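Local coordinates for protein-glutamine gamma-glutamyltransferase (Pagrus major, PDB 1G0D), which probably acts as a calcium-dependent transglutaminase, cross-linking protein glutamines to lysines or to other primary amines with release of ammonia, at residues Y169-P174 with L670-G675; E238-T241 with A245-R248; G270-F275 with V513-L518; R324-W329 with L558-A563; H332-S337 with F391-A396. One frame throughout, in Å; residues are numbered along the deposited sequence.

Contact 1 of 5, residues Y169-P174 with L670-G675; sequences YIRSIP and LKDVKG
Arg171 stretches its guanidinium over to Asp672 and the methylene chain of Lys674, one terminal nitrogen going to each. NH1 of Arg171 donates to Asp672 OD1 at 3.1 Å, a salt bridge bent at the hydrogen to 140°. The two side chains arrive from opposite directions, but their guanidinium and carboxylate planes stand 78° apart. The pairing is not two-pronged: one nitrogen holds one oxygen, OD1 is met from above the carboxylate plane, and Asp672 OD2 stays 4.0 Å from Arg171 NH1. The acid's CG is anti to its own backbone N (chi1 -153°), a turn that swings the carboxylate closer to the arginine than its CB would suggest. Through this bridge the hairpin strand 169-176, paired with strand 159-164, is tied to the residue just ahead of strand 673-682 in the C-terminal immunoglobulin-like domain, which in transglutaminases follows the catalytic core and a first beta-barrel. Arg171 NH2 reaches the aliphatic part of Lys674, 3.8 Å from its CG, where the two chains cross at about a right angle. Lys674 then leads its ammonium elsewhere, to the carbonyl of Tyr247 and the carboxylate of Asp664, leaving Lys674 NZ 6.2 Å from Arg171 NH2; the like charges are thus spaced and each has an acidic partner. From within its own strand, Ile173 places CG2 over one face of the Arg171 guanidinium, toward its rim. The arginine side chain lies about 7 Å from that of Pro581, a residue of the GTP site inferred by similarity.

Contact 2 of 5, residues E238-T241 with A245-R248; sequences EPYT and APYR
Tyr240 turns one face of its ring to Ala245 and Pro246, and the contact is made almost entirely by carbon on carbon. The methyl CB of Ala245 sits 3.4 Å from Tyr240 CD2, while Pro246 CD approaches the other flank of the ring, 3.6 Å from Tyr240 CE1. Both residues also offer C-H groups over the face: Pro246 CD stands 3.8 Å from the centroid of the Tyr240 ring and 21° off its normal, and Ala245 CA stands 4.2 Å from the same centroid, somewhat more tilted. These are CH-pi contacts. The phenol reaches this position with CG anti to its carbonyl carbon (chi1 -57°). In the backbone that carries the ring, Tyr240 is the centre of an inverse gamma turn, with a weak bond from Thr241 N to Pro239 O. Across from it, Arg248 N bonds to Ala245 O at 2.9 Å, which curls the backbone around Pro246 and Tyr247. Further out, the hydroxyl of Tyr240 is hydrogen-bonded to Glu555 OE1 and Gln271 NE2, and Pro246 packs on Tyr269 and Gln271. The contact joins two parts of the loop between strand 232-234 and helix 253-261, beside the active site, Pro246 lying about 7 Å by side chain from Tyr515 and about 9 Å from the catalytic Cys272. With no hydrogen bond crossing between the two segments, their mutual hold rests on dispersion and on the pull of C-H groups toward the pi cloud, while the polar bonds at the phenol oxygen fix where the ring's far end lies.

Contact 3 of 5, residues G270-F275 with V513-L518; sequences GQCWVF and VTYNSL
Gln271 occupies the N-cap before helix 272-286 and faces a type I turn running from Thr514 to Ser517, with the CA atoms of Cys272 and Asn516 9.3 Å apart. From that turn Tyr515 projects its ring to the helix start. Its hydroxyl accepts a weak bond from Cys272 N at 3.2 Å, although the position of this oxygen is less certain because it crowds the thiol in the model. The sulfur of the catalytic Cys272 meets the ring at its edge, Cys272 SG being 3.5 Å from Tyr515 CE2. Trp273 comes in obliquely: its six-membered ring points an edge at the tyrosine face in an offset edge-to-face pair, planes 67° apart and Trp273 CZ3 3.4 Å from Tyr515 CE1. Gln271 adds its OE1 at the tyrosine edge, while its NE2 bonds to Arg235 O. Tyr515 matters for activity, and its placement is consistent with the tyrosine that covers the thiol in resting transglutaminases. Around the pair, strand 329-339 supplies Phe331, stacked on the Tyr515 ring, and Trp329, set nearly perpendicular to it, so the tyrosine is wedged between that strand and the start of helix 272-286.

Contact 4 of 5, residues R324-W329 with L558-A563; sequences RSDSSW and LIRVKA
A buried salt-bridge network joins the loop leading into strand 329-339 of the catalytic core to strand 558-566 of the neighbouring beta-barrel. Asp326 is at its centre, and its OD2 accepts from two basic side chains. Lys562 NZ approaches Asp326 OD2 to 2.7 Å on the syn lone pair, the side of the other oxygen. Arg560 NH2 reaches the same OD2 at 3.1 Å with a fairly straight N-H...O angle of 156°; here the acceptor lies in the guanidinium plane, but the donor stands well above the carboxylate plane. The same nitrogen makes a weak bond to the carbonyl, Arg560 NH2 to Asp326 O at 2.9 Å, so it is held by both main chain and side chain of one residue. Lys562 meets the acid from the opposite direction with its chain extended beyond CG, whereas Arg560 bends at chi3 (-78°) and slides past it. Being two apart on one strand, both bases project from the same side. Two such cations would be expected to keep the aspartate ionised despite its burial. The other two nitrogens of the Arg560 guanidinium are fixed as well, NH1 by Ser517 OG and Asn330 OD1, NE by Asn579 OD1. As Asn579 belongs to the GTP site inferred by similarity, this shared-acid network lies on the core-to-barrel seam, beside the probable GTP pocket of this type-2 transglutaminase.

Contact 5 of 5, residues H332-S337 with F391-A396; sequences HCWVES and FAEVNA
Glu393 reaches in at about a right angle to His332, and the two flat groups are moderately turned, with ring and carboxylate planes 38° apart. Glu393 OE1 comes to the edge of the imidazole, near its plane, 3.3 Å from His332 CD2, while Glu393 OE2 stays 4.1 Å from His332 NE2. The touch is thus carbon to oxygen, and the polar ends look to other partners: His332 NE2 to Asp355 OD2, and Glu393 OE2 to His300 ND1. A bend at chi2 (80°) carries the carboxylate of Glu393 off the helix toward the histidine. Against Trp334 the glutamate runs in the opposite sense, sliding its stem past the indole, with Glu393 CG 3.5 Å from Trp334 CZ3. Val394 adds CG2 at the indole edge, near its plane and 4.4 Å from Trp334 CH2. At the other end of the indole, NE1 bonds to the hydroxyl of Tyr440. The axes of helix 391-395 and strand 332-337 come no closer than 11.6 Å, their N-to-C directions 140° apart, and these side chains span the interval. The helix ends at Asn395, probably a calcium ligand as in related enzymes, and Glu393 flanks the histidine of a Cys-His-Asp catalytic triad, completed by Cys272 and Asp355 in the papain-like transglutaminase core.

How the contacts relate
Contact 1 begins nearest the N terminus and ends nearest the C terminus, so its long loop, from 174 to 670, encloses all the others while pinning the C-terminal domain to the core. Contact 2 closes a short turn, finished before contact 3 opens, yet touches it in space through Pro246 and Gln271; it also meets contact 1, where Lys674 and Lys671 bond to Tyr247. Contacts 3 and 4 cross along the chain, each joining the core to the region around strands 502-513 and 558-566, and Ser517 bonds to both segments of contact 4. Contact 5 lies within both of those loops, linking the inner strand 329-339 to helix 387-395; its His332 stands beside Cys272 of contact 3.

Contact 1 of 5, residues Y169-P174 with L670-G675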
# COMPACT_ATOMS: atom_id res chain seq x y z
N TYR A 169 -11.05 16.51 -0.05
CA TYR A 169 -11.47 16.13 1.28
C TYR A 169 -10.76 14.81 1.60
O TYR A 169 -11.36 13.73 1.59
CB TYR A 169 -13.01 16.02 1.25
CG TYR A 169 -13.75 15.77 2.55
CD1 TYR A 169 -13.07 15.60 3.76
CD2 TYR A 169 -15.13 15.60 2.55
CE1 TYR A 169 -13.78 15.25 4.96
CE2 TYR A 169 -15.85 15.26 3.72
CZ TYR A 169 -15.17 15.08 4.92
OH TYR A 169 -15.87 14.69 6.05
N ILE A 170 -9.46 14.93 1.90
CA ILE A 170 -8.57 13.81 2.22
C ILE A 170 -8.67 13.28 3.64
O ILE A 170 -8.64 14.05 4.59
CB ILE A 170 -7.10 14.21 1.99
CG1 ILE A 170 -6.90 14.63 0.54
CG2 ILE A 170 -6.18 13.06 2.35
CD1 ILE A 170 -5.52 15.03 0.25
N ARG A 171 -8.79 11.97 3.78
CA ARG A 171 -8.85 11.36 5.10
C ARG A 171 -7.66 10.40 5.24
O ARG A 171 -7.10 9.93 4.25
CB ARG A 171 -10.20 10.63 5.27
CG ARG A 171 -10.13 9.22 5.97
CD ARG A 171 -11.41 8.35 5.72
NE ARG A 171 -11.90 7.66 6.93
CZ ARG A 171 -12.50 6.46 6.94
NH1 ARG A 171 -12.70 5.78 5.80
NH2 ARG A 171 -12.90 5.94 8.10
N SER A 172 -7.27 10.12 6.47
CA SER A 172 -6.16 9.23 6.71
C SER A 172 -6.57 8.00 7.46
O SER A 172 -7.38 8.08 8.40
CB SER A 172 -5.09 9.88 7.58
OG SER A 172 -5.02 11.27 7.37
N ILE A 173 -6.02 6.86 7.06
CA ILE A 173 -6.29 5.69 7.84
C ILE A 173 -4.95 5.10 8.19
O ILE A 173 -4.06 4.94 7.35
CB ILE A 173 -7.14 4.64 7.13
CG1 ILE A 173 -6.35 4.02 6.01
CG2 ILE A 173 -8.44 5.26 6.66
CD1 ILE A 173 -6.30 2.54 6.14
N PRO A 174 -4.72 4.93 9.50
CA PRO A 174 -3.49 4.35 10.00
C PRO A 174 -3.45 2.88 9.55
O PRO A 174 -4.49 2.27 9.35
CB PRO A 174 -3.65 4.48 11.50
CG PRO A 174 -5.08 4.53 11.71
CD PRO A 174 -5.56 5.40 10.61
N LEU A 670 -23.87 0.41 10.71
CA LEU A 670 -22.70 1.31 10.82
C LEU A 670 -21.45 0.55 10.45
O LEU A 670 -21.02 -0.37 11.17
CB LEU A 670 -22.51 1.85 12.22
CG LEU A 670 -22.45 3.37 12.40
CD1 LEU A 670 -21.42 3.70 13.43
CD2 LEU A 670 -22.18 4.08 11.12
N LYS A 671 -20.87 0.95 9.32
CA LYS A 671 -19.68 0.29 8.83
C LYS A 671 -18.62 1.32 8.58
O LYS A 671 -18.94 2.50 8.36
CB LYS A 671 -19.98 -0.45 7.52
CG LYS A 671 -21.34 -1.15 7.44
CD LYS A 671 -21.58 -1.79 6.07
CE LYS A 671 -21.90 -3.27 6.23
NZ LYS A 671 -21.18 -3.88 7.42
N ASP A 672 -17.35 0.87 8.61
CA ASP A 672 -16.20 1.72 8.33
C ASP A 672 -15.99 2.69 9.50
O ASP A 672 -15.97 3.91 9.34
CB ASP A 672 -16.48 2.47 7.00
CG ASP A 672 -15.23 2.86 6.24
OD1 ASP A 672 -15.23 3.96 5.63
OD2 ASP A 672 -14.26 2.09 6.22
N VAL A 673 -15.86 2.16 10.70
CA VAL A 673 -15.63 3.04 11.84
C VAL A 673 -14.26 2.74 12.50
O VAL A 673 -14.03 1.64 13.01
CB VAL A 673 -16.78 2.88 12.88
CG1 VAL A 673 -16.54 3.82 14.04
CG2 VAL A 673 -18.11 3.19 12.22
N LYS A 674 -13.37 3.75 12.51
CA LYS A 674 -12.02 3.60 13.05
C LYS A 674 -11.56 4.52 14.19
O LYS A 674 -12.19 5.53 14.55
CB LYS A 674 -10.99 3.73 11.93
CG LYS A 674 -11.47 3.44 10.54
CD LYS A 674 -11.74 1.98 10.44
CE LYS A 674 -11.60 1.47 9.05
NZ LYS A 674 -11.41 0.00 9.10
N GLY A 675 -10.39 4.14 14.70
CA GLY A 675 -9.72 4.85 15.78
C GLY A 675 -8.28 4.36 15.92
O GLY A 675 -8.00 3.20 15.53

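Contact 2 of 5, residues E238-T241 with A245-R248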
# COMPACT_ATOMS: atom_id res chain seq x y z
N GLU A 238 -19.61 -4.35 -2.85
CA GLU A 238 -20.28 -4.66 -1.61
C GLU A 238 -20.77 -6.02 -1.12
O GLU A 238 -20.46 -6.36 0.02
CB GLU A 238 -21.32 -3.58 -1.38
CG GLU A 238 -22.39 -3.97 -0.50
CD GLU A 238 -23.59 -4.27 -1.30
OE1 GLU A 238 -24.08 -5.39 -1.10
OE2 GLU A 238 -24.03 -3.40 -2.11
N PRO A 239 -21.55 -6.79 -1.88
CA PRO A 239 -21.83 -8.06 -1.14
C PRO A 239 -20.53 -8.91 -1.02
O PRO A 239 -20.19 -9.67 -1.92
CB PRO A 239 -22.90 -8.74 -1.97
CG PRO A 239 -22.77 -8.11 -3.33
CD PRO A 239 -22.23 -6.71 -3.17
N TYR A 240 -19.81 -8.76 0.09
CA TYR A 240 -18.54 -9.46 0.29
C TYR A 240 -18.86 -10.75 0.97
O TYR A 240 -18.26 -11.10 1.99
CB TYR A 240 -17.63 -8.62 1.17
CG TYR A 240 -17.36 -7.25 0.61
CD1 TYR A 240 -16.54 -7.07 -0.51
CD2 TYR A 240 -17.97 -6.14 1.15
CE1 TYR A 240 -16.36 -5.81 -1.07
CE2 TYR A 240 -17.80 -4.88 0.61
CZ TYR A 240 -17.00 -4.72 -0.49
OH TYR A 240 -16.85 -3.46 -1.02
N THR A 241 -19.78 -11.47 0.36
CA THR A 241 -20.30 -12.68 0.94
C THR A 241 -19.43 -13.64 1.73
O THR A 241 -19.71 -13.86 2.92
CB THR A 241 -21.13 -13.47 -0.08
OG1 THR A 241 -20.39 -13.64 -1.28
CG2 THR A 241 -22.40 -12.71 -0.39
N ALA A 245 -14.74 -7.79 4.43
CA ALA A 245 -14.81 -6.67 3.52
C ALA A 245 -13.49 -5.92 3.59
O ALA A 245 -12.92 -5.75 4.68
CB ALA A 245 -15.94 -5.76 3.91
N PRO A 246 -12.98 -5.46 2.44
CA PRO A 246 -11.72 -4.72 2.38
C PRO A 246 -11.58 -3.55 3.35
O PRO A 246 -10.52 -3.31 3.90
CB PRO A 246 -11.65 -4.26 0.92
CG PRO A 246 -12.36 -5.32 0.20
CD PRO A 246 -13.53 -5.66 1.09
N TYR A 247 -12.66 -2.81 3.56
CA TYR A 247 -12.61 -1.64 4.43
C TYR A 247 -12.47 -1.99 5.93
O TYR A 247 -12.35 -1.10 6.78
CB TYR A 247 -13.85 -0.78 4.19
CG TYR A 247 -15.07 -1.35 4.84
CD1 TYR A 247 -15.89 -2.23 4.16
CD2 TYR A 247 -15.35 -1.07 6.18
CE1 TYR A 247 -16.98 -2.85 4.79
CE2 TYR A 247 -16.43 -1.67 6.82
CZ TYR A 247 -17.24 -2.57 6.12
OH TYR A 247 -18.30 -3.18 6.76
N ARG A 248 -12.45 -3.29 6.23
CA ARG A 248 -12.34 -3.77 7.60
C ARG A 248 -10.91 -3.84 8.13
O ARG A 248 -10.66 -3.59 9.29
CB ARG A 248 -12.92 -5.20 7.71
CG ARG A 248 -14.44 -5.31 7.83
CD ARG A 248 -14.91 -5.17 9.25
NE ARG A 248 -15.51 -6.40 9.77
CZ ARG A 248 -15.43 -6.76 11.05
NH1 ARG A 248 -16.00 -7.88 11.45
NH2 ARG A 248 -14.75 -6.01 11.93

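Contact 3 of 5, residues G270-F275 with V513-L518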
# COMPACT_ATOMS: atom_id res chain seq x y z
N GLY A 270 -9.89 -8.00 -0.95
CA GLY A 270 -9.09 -6.81 -0.86
C GLY A 270 -9.47 -5.81 -1.94
O GLY A 270 -10.18 -6.14 -2.91
N GLN A 271 -9.03 -4.57 -1.75
CA GLN A 271 -9.23 -3.50 -2.73
C GLN A 271 -7.88 -2.78 -2.89
O GLN A 271 -6.97 -3.04 -2.10
CB GLN A 271 -10.35 -2.57 -2.26
CG GLN A 271 -11.66 -2.99 -2.89
CD GLN A 271 -12.89 -2.57 -2.12
OE1 GLN A 271 -12.88 -1.62 -1.31
NE2 GLN A 271 -13.98 -3.29 -2.37
N CYS A 272 -7.73 -1.90 -3.88
CA CYS A 272 -6.43 -1.27 -4.13
C CYS A 272 -5.55 -0.84 -2.97
O CYS A 272 -4.38 -1.23 -2.95
CB CYS A 272 -6.54 -0.17 -5.18
SG CYS A 272 -7.15 1.36 -4.63
N TRP A 273 -6.04 -0.08 -1.99
CA TRP A 273 -5.15 0.31 -0.87
C TRP A 273 -4.75 -0.86 0.07
O TRP A 273 -3.73 -0.78 0.75
CB TRP A 273 -5.74 1.47 -0.05
CG TRP A 273 -6.80 1.00 0.83
CD1 TRP A 273 -6.67 0.53 2.10
CD2 TRP A 273 -8.17 0.80 0.46
NE1 TRP A 273 -7.87 0.03 2.54
CE2 TRP A 273 -8.81 0.18 1.55
CE3 TRP A 273 -8.91 1.07 -0.69
CZ2 TRP A 273 -10.16 -0.17 1.52
CZ3 TRP A 273 -10.24 0.73 -0.72
CH2 TRP A 273 -10.86 0.11 0.38
N VAL A 274 -5.53 -1.94 0.12
CA VAL A 274 -5.18 -3.11 0.94
C VAL A 274 -4.05 -3.95 0.28
O VAL A 274 -3.27 -4.62 0.97
CB VAL A 274 -6.38 -4.04 1.14
CG1 VAL A 274 -5.97 -5.21 1.98
CG2 VAL A 274 -7.46 -3.34 1.84
N PHE A 275 -3.99 -3.92 -1.06
CA PHE A 275 -2.97 -4.63 -1.86
C PHE A 275 -1.67 -3.87 -1.68
O PHE A 275 -0.61 -4.45 -1.54
CB PHE A 275 -3.25 -4.55 -3.38
CG PHE A 275 -4.47 -5.26 -3.83
CD1 PHE A 275 -5.04 -6.28 -3.08
CD2 PHE A 275 -5.14 -4.81 -4.98
CE1 PHE A 275 -6.26 -6.82 -3.44
CE2 PHE A 275 -6.37 -5.34 -5.37
CZ PHE A 275 -6.93 -6.35 -4.60
N VAL A 513 -22.29 6.48 -4.97
CA VAL A 513 -21.14 6.01 -5.74
C VAL A 513 -20.17 5.15 -4.88
O VAL A 513 -20.32 5.08 -3.64
CB VAL A 513 -20.41 7.25 -6.28
CG1 VAL A 513 -19.09 7.39 -5.61
CG2 VAL A 513 -20.27 7.20 -7.78
N THR A 514 -19.23 4.48 -5.54
CA THR A 514 -18.21 3.70 -4.82
C THR A 514 -16.90 4.41 -5.10
O THR A 514 -16.80 5.16 -6.09
CB THR A 514 -18.05 2.24 -5.29
OG1 THR A 514 -17.54 2.22 -6.63
CG2 THR A 514 -19.36 1.52 -5.23
N TYR A 515 -15.88 4.19 -4.27
CA TYR A 515 -14.63 4.89 -4.54
C TYR A 515 -14.15 4.58 -5.94
O TYR A 515 -13.68 5.48 -6.62
CB TYR A 515 -13.55 4.60 -3.49
CG TYR A 515 -12.58 3.51 -3.82
CD1 TYR A 515 -12.85 2.18 -3.48
CD2 TYR A 515 -11.35 3.79 -4.40
CE1 TYR A 515 -11.91 1.16 -3.70
CE2 TYR A 515 -10.38 2.76 -4.63
CZ TYR A 515 -10.68 1.45 -4.27
OH TYR A 515 -9.77 0.44 -4.48
N ASN A 516 -14.29 3.34 -6.41
CA ASN A 516 -13.84 3.07 -7.78
C ASN A 516 -14.83 3.46 -8.85
O ASN A 516 -14.89 2.86 -9.91
CB ASN A 516 -13.38 1.61 -8.01
CG ASN A 516 -14.35 0.58 -7.55
OD1 ASN A 516 -14.47 -0.46 -8.18
ND2 ASN A 516 -15.00 0.80 -6.45
N SER A 517 -15.58 4.52 -8.58
CA SER A 517 -16.53 5.05 -9.54
C SER A 517 -17.64 4.11 -10.06
O SER A 517 -18.04 4.21 -11.22
CB SER A 517 -15.75 5.65 -10.70
OG SER A 517 -15.23 6.90 -10.31
N LEU A 518 -18.14 3.23 -9.23
CA LEU A 518 -19.21 2.34 -9.65
C LEU A 518 -20.49 3.02 -9.23
O LEU A 518 -20.81 3.09 -8.06
CB LEU A 518 -19.10 1.01 -8.93
CG LEU A 518 -18.98 -0.32 -9.66
CD1 LEU A 518 -18.28 -0.16 -10.95
CD2 LEU A 518 -18.23 -1.27 -8.80

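Contact 4 of 5, residues R324-W329 with L558-A563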
# COMPACT_ATOMS: atom_id res chain seq x y z
N ARG A 324 -21.99 0.96 -15.70
CA ARG A 324 -22.03 1.52 -14.35
C ARG A 324 -20.86 2.37 -13.93
O ARG A 324 -21.01 3.16 -13.02
CB ARG A 324 -22.17 0.41 -13.31
CG ARG A 324 -23.55 -0.16 -13.21
CD ARG A 324 -23.64 -1.24 -12.17
NE ARG A 324 -23.54 -0.71 -10.82
CZ ARG A 324 -23.11 -1.42 -9.78
NH1 ARG A 324 -23.04 -0.87 -8.57
NH2 ARG A 324 -22.77 -2.68 -9.96
N SER A 325 -19.71 2.21 -14.56
CA SER A 325 -18.53 3.00 -14.18
C SER A 325 -18.58 4.42 -14.65
O SER A 325 -18.88 4.68 -15.80
CB SER A 325 -17.27 2.37 -14.73
OG SER A 325 -17.11 1.07 -14.21
N ASP A 326 -18.26 5.32 -13.73
CA ASP A 326 -18.27 6.76 -13.98
C ASP A 326 -16.86 7.41 -13.94
O ASP A 326 -16.47 8.12 -13.00
CB ASP A 326 -19.18 7.39 -12.93
CG ASP A 326 -19.70 8.74 -13.34
OD1 ASP A 326 -19.50 9.15 -14.51
OD2 ASP A 326 -20.31 9.38 -12.47
N SER A 327 -16.08 7.14 -14.99
CA SER A 327 -14.76 7.70 -15.11
C SER A 327 -13.80 7.44 -13.94
O SER A 327 -13.88 6.41 -13.23
CB SER A 327 -14.85 9.20 -15.34
OG SER A 327 -13.99 9.58 -16.38
N SER A 328 -12.88 8.39 -13.79
CA SER A 328 -11.82 8.35 -12.80
C SER A 328 -12.22 8.01 -11.40
O SER A 328 -13.23 8.49 -10.90
CB SER A 328 -11.08 9.68 -12.80
OG SER A 328 -10.65 10.02 -14.11
N TRP A 329 -11.40 7.17 -10.78
CA TRP A 329 -11.61 6.74 -9.40
C TRP A 329 -11.46 7.91 -8.43
O TRP A 329 -10.73 8.86 -8.73
CB TRP A 329 -10.59 5.67 -9.06
CG TRP A 329 -10.76 4.39 -9.80
CD1 TRP A 329 -11.40 4.21 -11.01
CD2 TRP A 329 -10.29 3.10 -9.39
NE1 TRP A 329 -11.34 2.88 -11.37
CE2 TRP A 329 -10.67 2.18 -10.39
CE3 TRP A 329 -9.59 2.62 -8.27
CZ2 TRP A 329 -10.36 0.80 -10.30
CZ3 TRP A 329 -9.28 1.26 -8.18
CH2 TRP A 329 -9.67 0.37 -9.19
N LEU A 558 -20.47 7.36 0.09
CA LEU A 558 -20.17 8.39 -0.90
C LEU A 558 -21.33 8.86 -1.81
O LEU A 558 -22.10 8.05 -2.34
CB LEU A 558 -19.05 7.90 -1.80
CG LEU A 558 -17.62 7.84 -1.31
CD1 LEU A 558 -16.90 6.85 -2.22
CD2 LEU A 558 -16.96 9.25 -1.35
N ILE A 559 -21.42 10.16 -2.02
CA ILE A 559 -22.45 10.71 -2.86
C ILE A 559 -21.82 11.63 -3.89
O ILE A 559 -21.26 12.67 -3.56
CB ILE A 559 -23.50 11.48 -2.01
CG1 ILE A 559 -24.39 10.47 -1.27
CG2 ILE A 559 -24.35 12.40 -2.90
CD1 ILE A 559 -25.18 11.07 -0.15
N ARG A 560 -21.91 11.24 -5.16
CA ARG A 560 -21.35 12.07 -6.20
C ARG A 560 -22.39 13.09 -6.68
O ARG A 560 -23.41 12.70 -7.21
CB ARG A 560 -20.92 11.20 -7.37
CG ARG A 560 -20.04 11.88 -8.40
CD ARG A 560 -19.46 10.82 -9.31
NE ARG A 560 -18.35 10.12 -8.68
CZ ARG A 560 -17.62 9.17 -9.28
NH1 ARG A 560 -16.62 8.59 -8.64
NH2 ARG A 560 -17.91 8.81 -10.53
N VAL A 561 -22.15 14.37 -6.47
CA VAL A 561 -23.06 15.41 -6.92
C VAL A 561 -22.50 16.01 -8.20
O VAL A 561 -21.30 16.24 -8.29
CB VAL A 561 -23.19 16.52 -5.87
CG1 VAL A 561 -24.13 17.62 -6.38
CG2 VAL A 561 -23.70 15.93 -4.57
N LYS A 562 -23.36 16.23 -9.19
CA LYS A 562 -22.95 16.82 -10.48
C LYS A 562 -23.83 18.00 -10.85
O LYS A 562 -25.00 18.04 -10.52
CB LYS A 562 -23.03 15.79 -11.60
CG LYS A 562 -22.25 14.53 -11.31
CD LYS A 562 -22.31 13.59 -12.50
CE LYS A 562 -21.47 12.35 -12.30
NZ LYS A 562 -21.27 11.66 -13.60
N ALA A 563 -23.28 18.97 -11.54
CA ALA A 563 -24.11 20.09 -11.90
C ALA A 563 -23.74 20.45 -13.31
O ALA A 563 -22.56 20.43 -13.67
CB ALA A 563 -23.86 21.27 -10.97

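Contact 5 of 5, residues H332-S337 with F391-A396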
# COMPACT_ATOMS: atom_id res chain seq x y z
N HIS A 332 -6.71 6.17 -5.80
CA HIS A 332 -6.19 4.86 -6.09
C HIS A 332 -4.81 4.83 -5.50
O HIS A 332 -4.05 5.78 -5.64
CB HIS A 332 -6.10 4.61 -7.59
CG HIS A 332 -5.38 3.35 -7.94
ND1 HIS A 332 -5.66 2.15 -7.32
CD2 HIS A 332 -4.43 3.09 -8.87
CE1 HIS A 332 -4.91 1.20 -7.85
NE2 HIS A 332 -4.15 1.74 -8.79
N CYS A 333 -4.49 3.71 -4.87
CA CYS A 333 -3.22 3.52 -4.23
C CYS A 333 -2.26 2.52 -4.88
O CYS A 333 -2.66 1.53 -5.51
CB CYS A 333 -3.47 3.04 -2.80
SG CYS A 333 -4.51 4.05 -1.80
N TRP A 334 -0.97 2.78 -4.73
CA TRP A 334 0.07 1.88 -5.18
C TRP A 334 1.26 2.04 -4.23
O TRP A 334 1.16 2.63 -3.15
CB TRP A 334 0.47 2.09 -6.66
CG TRP A 334 0.99 3.43 -7.03
CD1 TRP A 334 2.28 3.88 -6.88
CD2 TRP A 334 0.26 4.51 -7.65
NE1 TRP A 334 2.39 5.17 -7.36
CE2 TRP A 334 1.17 5.58 -7.83
CE3 TRP A 334 -1.07 4.67 -8.05
CZ2 TRP A 334 0.79 6.79 -8.41
CZ3 TRP A 334 -1.45 5.89 -8.63
CH2 TRP A 334 -0.52 6.93 -8.80
N VAL A 335 2.40 1.55 -4.63
CA VAL A 335 3.55 1.61 -3.77
C VAL A 335 4.77 2.06 -4.55
O VAL A 335 4.85 1.83 -5.74
CB VAL A 335 3.67 0.20 -3.17
CG1 VAL A 335 4.97 -0.47 -3.51
CG2 VAL A 335 3.37 0.28 -1.75
N GLU A 336 5.68 2.77 -3.89
CA GLU A 336 6.93 3.22 -4.52
C GLU A 336 8.06 2.47 -3.81
O GLU A 336 8.07 2.43 -2.58
CB GLU A 336 7.11 4.72 -4.28
CG GLU A 336 7.09 5.58 -5.53
CD GLU A 336 7.00 7.04 -5.18
OE1 GLU A 336 7.62 7.48 -4.19
OE2 GLU A 336 6.31 7.77 -5.90
N SER A 337 8.97 1.84 -4.55
CA SER A 337 10.10 1.13 -3.92
C SER A 337 11.41 1.73 -4.40
O SER A 337 11.57 2.02 -5.57
CB SER A 337 10.10 -0.37 -4.28
OG SER A 337 9.11 -1.09 -3.58
N PHE A 391 1.77 6.16 -16.61
CA PHE A 391 1.74 7.55 -17.03
C PHE A 391 0.25 7.95 -17.23
O PHE A 391 -0.13 9.10 -16.98
CB PHE A 391 2.54 7.69 -18.34
CG PHE A 391 2.61 9.10 -18.87
CD1 PHE A 391 1.60 9.62 -19.67
CD2 PHE A 391 3.69 9.91 -18.58
CE1 PHE A 391 1.66 10.92 -20.16
CE2 PHE A 391 3.76 11.21 -19.07
CZ PHE A 391 2.75 11.71 -19.86
N ALA A 392 -0.60 7.02 -17.67
CA ALA A 392 -2.02 7.31 -17.91
C ALA A 392 -2.75 7.57 -16.63
O ALA A 392 -3.58 8.47 -16.52
CB ALA A 392 -2.70 6.16 -18.63
N GLU A 393 -2.44 6.74 -15.66
CA GLU A 393 -3.04 6.81 -14.33
C GLU A 393 -3.06 8.22 -13.75
O GLU A 393 -4.01 8.65 -13.09
CB GLU A 393 -2.22 5.88 -13.42
CG GLU A 393 -2.55 5.97 -11.96
CD GLU A 393 -3.78 5.20 -11.63
OE1 GLU A 393 -4.60 5.74 -10.86
OE2 GLU A 393 -3.93 4.05 -12.15
N VAL A 394 -2.00 8.94 -14.04
CA VAL A 394 -1.74 10.25 -13.52
C VAL A 394 -1.89 11.38 -14.59
O VAL A 394 -1.95 12.55 -14.24
CB VAL A 394 -0.31 10.10 -12.88
CG1 VAL A 394 0.72 10.83 -13.65
CG2 VAL A 394 -0.32 10.43 -11.46
N ASN A 395 -2.01 11.02 -15.87
CA ASN A 395 -2.10 12.00 -16.96
C ASN A 395 -3.23 11.91 -18.00
O ASN A 395 -3.42 12.85 -18.76
CB ASN A 395 -0.81 11.98 -17.74
CG ASN A 395 0.32 12.63 -16.99
OD1 ASN A 395 0.16 13.72 -16.47
ND2 ASN A 395 1.47 11.96 -16.93
N ALA A 396 -3.95 10.79 -18.05
CA ALA A 396 -5.02 10.59 -19.05
C ALA A 396 -5.98 11.77 -19.23
O ALA A 396 -6.41 12.36 -18.25
CB ALA A 396 -5.84 9.32 -18.72